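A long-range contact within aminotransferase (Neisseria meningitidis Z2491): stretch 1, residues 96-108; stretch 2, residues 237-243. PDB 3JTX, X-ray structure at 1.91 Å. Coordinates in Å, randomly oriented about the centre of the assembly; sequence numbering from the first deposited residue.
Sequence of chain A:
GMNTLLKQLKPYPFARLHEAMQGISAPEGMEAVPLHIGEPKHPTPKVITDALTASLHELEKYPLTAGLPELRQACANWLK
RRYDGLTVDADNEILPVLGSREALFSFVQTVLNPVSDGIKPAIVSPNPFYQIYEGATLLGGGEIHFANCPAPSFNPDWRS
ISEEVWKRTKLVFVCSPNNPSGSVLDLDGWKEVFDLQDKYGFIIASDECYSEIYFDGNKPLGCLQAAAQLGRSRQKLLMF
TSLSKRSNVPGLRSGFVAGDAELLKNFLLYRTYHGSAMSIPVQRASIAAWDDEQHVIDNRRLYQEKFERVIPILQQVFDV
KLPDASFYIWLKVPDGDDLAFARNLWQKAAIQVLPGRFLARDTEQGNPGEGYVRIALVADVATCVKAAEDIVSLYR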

# COMPACT_ATOMS: atom_id res chain seq x y z
N PRO A 96 -0.18 -2.70 -12.31
CA PRO A 96 -1.03 -1.73 -11.62
C PRO A 96 -0.50 -1.36 -10.23
O PRO A 96 0.13 -2.19 -9.54
N VAL A 97 -0.77 -0.13 -9.80
CA VAL A 97 -0.33 0.33 -8.48
C VAL A 97 -1.46 1.07 -7.77
O VAL A 97 -2.37 1.59 -8.41
N LEU A 98 -1.40 1.12 -6.44
CA LEU A 98 -2.50 1.67 -5.63
C LEU A 98 -2.28 3.17 -5.41
O LEU A 98 -2.11 3.64 -4.27
N GLY A 99 -2.27 3.90 -6.52
CA GLY A 99 -1.81 5.29 -6.55
C GLY A 99 -0.32 5.35 -6.78
O GLY A 99 0.42 4.43 -6.39
N SER A 100 0.15 6.43 -7.42
CA SER A 100 1.58 6.54 -7.69
C SER A 100 2.40 6.72 -6.41
O SER A 100 3.58 6.35 -6.38
N ARG A 101 1.81 7.28 -5.35
CA ARG A 101 2.59 7.50 -4.11
C ARG A 101 3.24 6.21 -3.59
O ARG A 101 4.47 6.15 -3.44
N GLU A 102 2.44 5.17 -3.31
CA GLU A 102 2.99 3.92 -2.79
C GLU A 102 4.00 3.32 -3.76
O GLU A 102 4.99 2.72 -3.33
N ALA A 103 3.74 3.48 -5.05
CA ALA A 103 4.56 2.92 -6.12
C ALA A 103 5.94 3.58 -6.15
O ALA A 103 6.95 2.90 -6.18
N LEU A 104 5.96 4.91 -6.11
CA LEU A 104 7.22 5.65 -6.14
C LEU A 104 8.02 5.34 -4.87
O LEU A 104 9.24 5.10 -4.94
N PHE A 105 7.34 5.35 -3.72
CA PHE A 105 8.01 5.08 -2.45
C PHE A 105 8.63 3.69 -2.41
O PHE A 105 9.82 3.53 -2.11
N SER A 106 7.82 2.67 -2.71
CA SER A 106 8.31 1.30 -2.65
C SER A 106 9.40 1.03 -3.70
O SER A 106 10.38 0.34 -3.40
N PHE A 107 9.26 1.57 -4.90
CA PHE A 107 10.29 1.35 -5.90
C PHE A 107 11.65 1.88 -5.42
O PHE A 107 12.67 1.20 -5.52
N VAL A 108 11.64 3.08 -4.87
CA VAL A 108 12.86 3.68 -4.31
C VAL A 108 13.47 2.79 -3.22
O VAL A 108 14.70 2.54 -3.22
N LEU A 237 14.11 2.33 -17.59
CA LEU A 237 13.08 3.39 -17.66
C LEU A 237 11.79 2.88 -17.08
O LEU A 237 11.35 1.79 -17.42
N LEU A 238 11.17 3.67 -16.21
CA LEU A 238 9.85 3.37 -15.68
C LEU A 238 9.05 4.67 -15.63
O LEU A 238 9.52 5.67 -15.11
N MSE A 239 7.84 4.64 -16.19
CA MSE A 239 6.90 5.73 -16.01
C MSE A 239 5.92 5.37 -14.89
O MSE A 239 5.51 4.22 -14.76
N PHE A 240 5.55 6.37 -14.10
CA PHE A 240 4.59 6.22 -13.02
C PHE A 240 3.43 7.14 -13.34
O PHE A 240 3.62 8.35 -13.60
N THR A 241 2.22 6.59 -13.39
CA THR A 241 1.06 7.44 -13.57
C THR A 241 -0.13 7.00 -12.75
O THR A 241 -0.07 6.00 -12.03
N SER A 242 -1.22 7.77 -12.86
CA SER A 242 -2.30 7.70 -11.93
C SER A 242 -3.58 8.19 -12.56
O SER A 242 -3.56 9.01 -13.48
N LEU A 243 -4.71 7.71 -12.04
CA LEU A 243 -6.03 8.22 -12.39
C LEU A 243 -6.43 9.46 -11.55
O LEU A 243 -7.47 10.04 -11.79

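Two CH-pi contacts of mirrored sense hold this helix against its strand: a leucine methyl from the helix lies over a phenylalanine ring of the strand, and a leucine methyl from the strand lies over a phenylalanine ring of the helix. In the first, Leu104 CD2 sits 3.8 Å from the centroid of the Phe240 ring, 16° off the ring normal; in the second, Leu238 CD1 is 3.6 Å from the centroid of the Phe107 ring, 23° off its normal. No hydrogen bond crosses between the stretches, so the fit rests on apolar packing. Helix 100-108 and strand 237-242 run nearly antiparallel, at 153°, with their axes 8.5 Å apart at closest approach.

Phe240 (chi1 -69°, m; chi2 78°) points toward the helix and has the largest covered area, 104 Å², of any residue here. Its ring meets three helix residues. Leu104 (m, t) leaves the backbone sideways, but its end comes nearer, bringing CD2 to 3.7 Å from Phe240 CG. Ala103, pointing toward the strand, places CB 3.9 Å from Phe240 CD2, and its backbone O lies 3.7 Å from Phe240 CE2. At the ring edge, Phe107 CB lies 4.1 Å from Phe240 CZ.

Phe107 (chi1 -171°, t; chi2 70°) also points toward the strand and extends its ring past Phe240 to Leu238. There Phe107 CZ meets Leu238 CD1 at 3.3 Å, a tight contact for two carbons. Leu238 (m, t) points toward the helix, as do Phe240 and Ser242, following the alternation of the strand; Thr241, between the latter two, points away and offers its backbone instead.

Toward the start of the helix the backbones draw together, the CA atoms of Ser100 and Ser242 being 5.9 Å apart against 10.0 Å for those of Phe107 and Leu238. Small residues occupy this narrower end. Ser100 (p) sets CB 4.2 Å from Thr241 O, and its OG is 4.4 Å from Ser242 CB; Val97 (m) brings CG2 to 4.4 Å from the same Thr241 O. The two serine hydroxyls do not pair: Ser100 OG is hydrogen-bonded elsewhere in the structure, and Ser242 OG (chi1 t) bonds to a residue flanking one of the stretches.

Out of reach of the strand, Glu102 (p, p) accepts a hydrogen bond at OE2 from Leu98 N, 2.8 Å, and Ser106 OG donates to Glu102 O at 2.7 Å.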

# COMPACT_ATOMS: atom_id res chain seq x y z
CB PRO A 96 -2.37 -2.46 -11.51
CG PRO A 96 -2.04 -3.91 -11.57
CD PRO A 96 -0.73 -4.07 -12.28
CB VAL A 97 0.91 1.24 -8.60
CG1 VAL A 97 2.10 0.46 -9.20
CG2 VAL A 97 0.59 2.49 -9.43
CB LEU A 98 -2.62 0.91 -4.30
CG LEU A 98 -2.61 -0.63 -4.44
CD1 LEU A 98 -2.86 -1.31 -3.08
CD2 LEU A 98 -3.66 -1.10 -5.48
CB SER A 100 1.88 7.68 -8.69
OG SER A 100 1.59 8.96 -8.15
CB ARG A 101 1.71 8.10 -3.00
CG ARG A 101 2.46 8.29 -1.67
CD ARG A 101 1.67 9.13 -0.67
NE ARG A 101 1.54 10.48 -1.20
CZ ARG A 101 1.96 11.59 -0.59
NH1 ARG A 101 2.48 11.57 0.64
NH2 ARG A 101 1.82 12.74 -1.23
CB GLU A 102 1.88 2.91 -2.42
CG GLU A 102 1.07 2.37 -3.58
CD GLU A 102 1.62 1.08 -4.22
OE1 GLU A 102 2.74 0.63 -3.89
OE2 GLU A 102 0.92 0.50 -5.08
CB ALA A 103 3.85 3.11 -7.47
CB LEU A 104 6.95 7.16 -6.21
CG LEU A 104 6.42 7.72 -7.53
CD1 LEU A 104 5.67 9.05 -7.29
CD2 LEU A 104 7.55 7.90 -8.56
CB PHE A 105 7.03 5.25 -1.27
CG PHE A 105 7.69 5.02 0.07
CD1 PHE A 105 8.31 6.07 0.73
CD2 PHE A 105 7.73 3.76 0.65
CE1 PHE A 105 8.96 5.87 1.97
CE2 PHE A 105 8.36 3.54 1.89
CZ PHE A 105 8.99 4.61 2.54
CB SER A 106 7.17 0.29 -2.78
OG SER A 106 6.43 0.47 -3.96
CB PHE A 107 9.93 1.91 -7.28
CG PHE A 107 10.92 1.48 -8.33
CD1 PHE A 107 10.96 0.16 -8.75
CD2 PHE A 107 11.86 2.37 -8.83
CE1 PHE A 107 11.91 -0.29 -9.65
CE2 PHE A 107 12.82 1.93 -9.75
CZ PHE A 107 12.84 0.62 -10.16
CB VAL A 108 12.58 5.10 -3.78
CG1 VAL A 108 13.76 5.64 -2.95
CG2 VAL A 108 12.27 6.01 -4.96
CB LEU A 237 12.78 3.79 -19.10
CG LEU A 237 13.90 4.30 -20.00
CD1 LEU A 237 13.30 4.75 -21.35
CD2 LEU A 237 14.65 5.45 -19.32
CB LEU A 238 9.94 2.80 -14.28
CG LEU A 238 10.50 1.38 -14.11
CD1 LEU A 238 10.67 1.11 -12.62
CD2 LEU A 238 9.60 0.31 -14.78
CB MSE A 239 6.14 5.99 -17.31
CG MSE A 239 5.14 4.91 -17.64
SE MSE A 239 3.94 5.29 -19.11
CE MSE A 239 2.84 6.59 -18.49
CB PHE A 240 5.23 6.64 -11.69
CG PHE A 240 6.28 5.72 -11.22
CD1 PHE A 240 7.56 5.76 -11.77
CD2 PHE A 240 6.00 4.79 -10.22
CE1 PHE A 240 8.52 4.91 -11.34
CE2 PHE A 240 6.99 3.92 -9.78
CZ PHE A 240 8.26 3.98 -10.35
CB THR A 241 0.72 7.66 -15.04
OG1 THR A 241 -0.17 8.78 -15.13
CG2 THR A 241 0.09 6.40 -15.69
CB SER A 242 -1.91 8.61 -10.75
OG SER A 242 -2.92 8.78 -9.84
CB LEU A 243 -7.09 7.12 -12.20
CG LEU A 243 -7.06 5.93 -13.17
CD1 LEU A 243 -8.03 4.81 -12.71
CD2 LEU A 243 -7.37 6.37 -14.61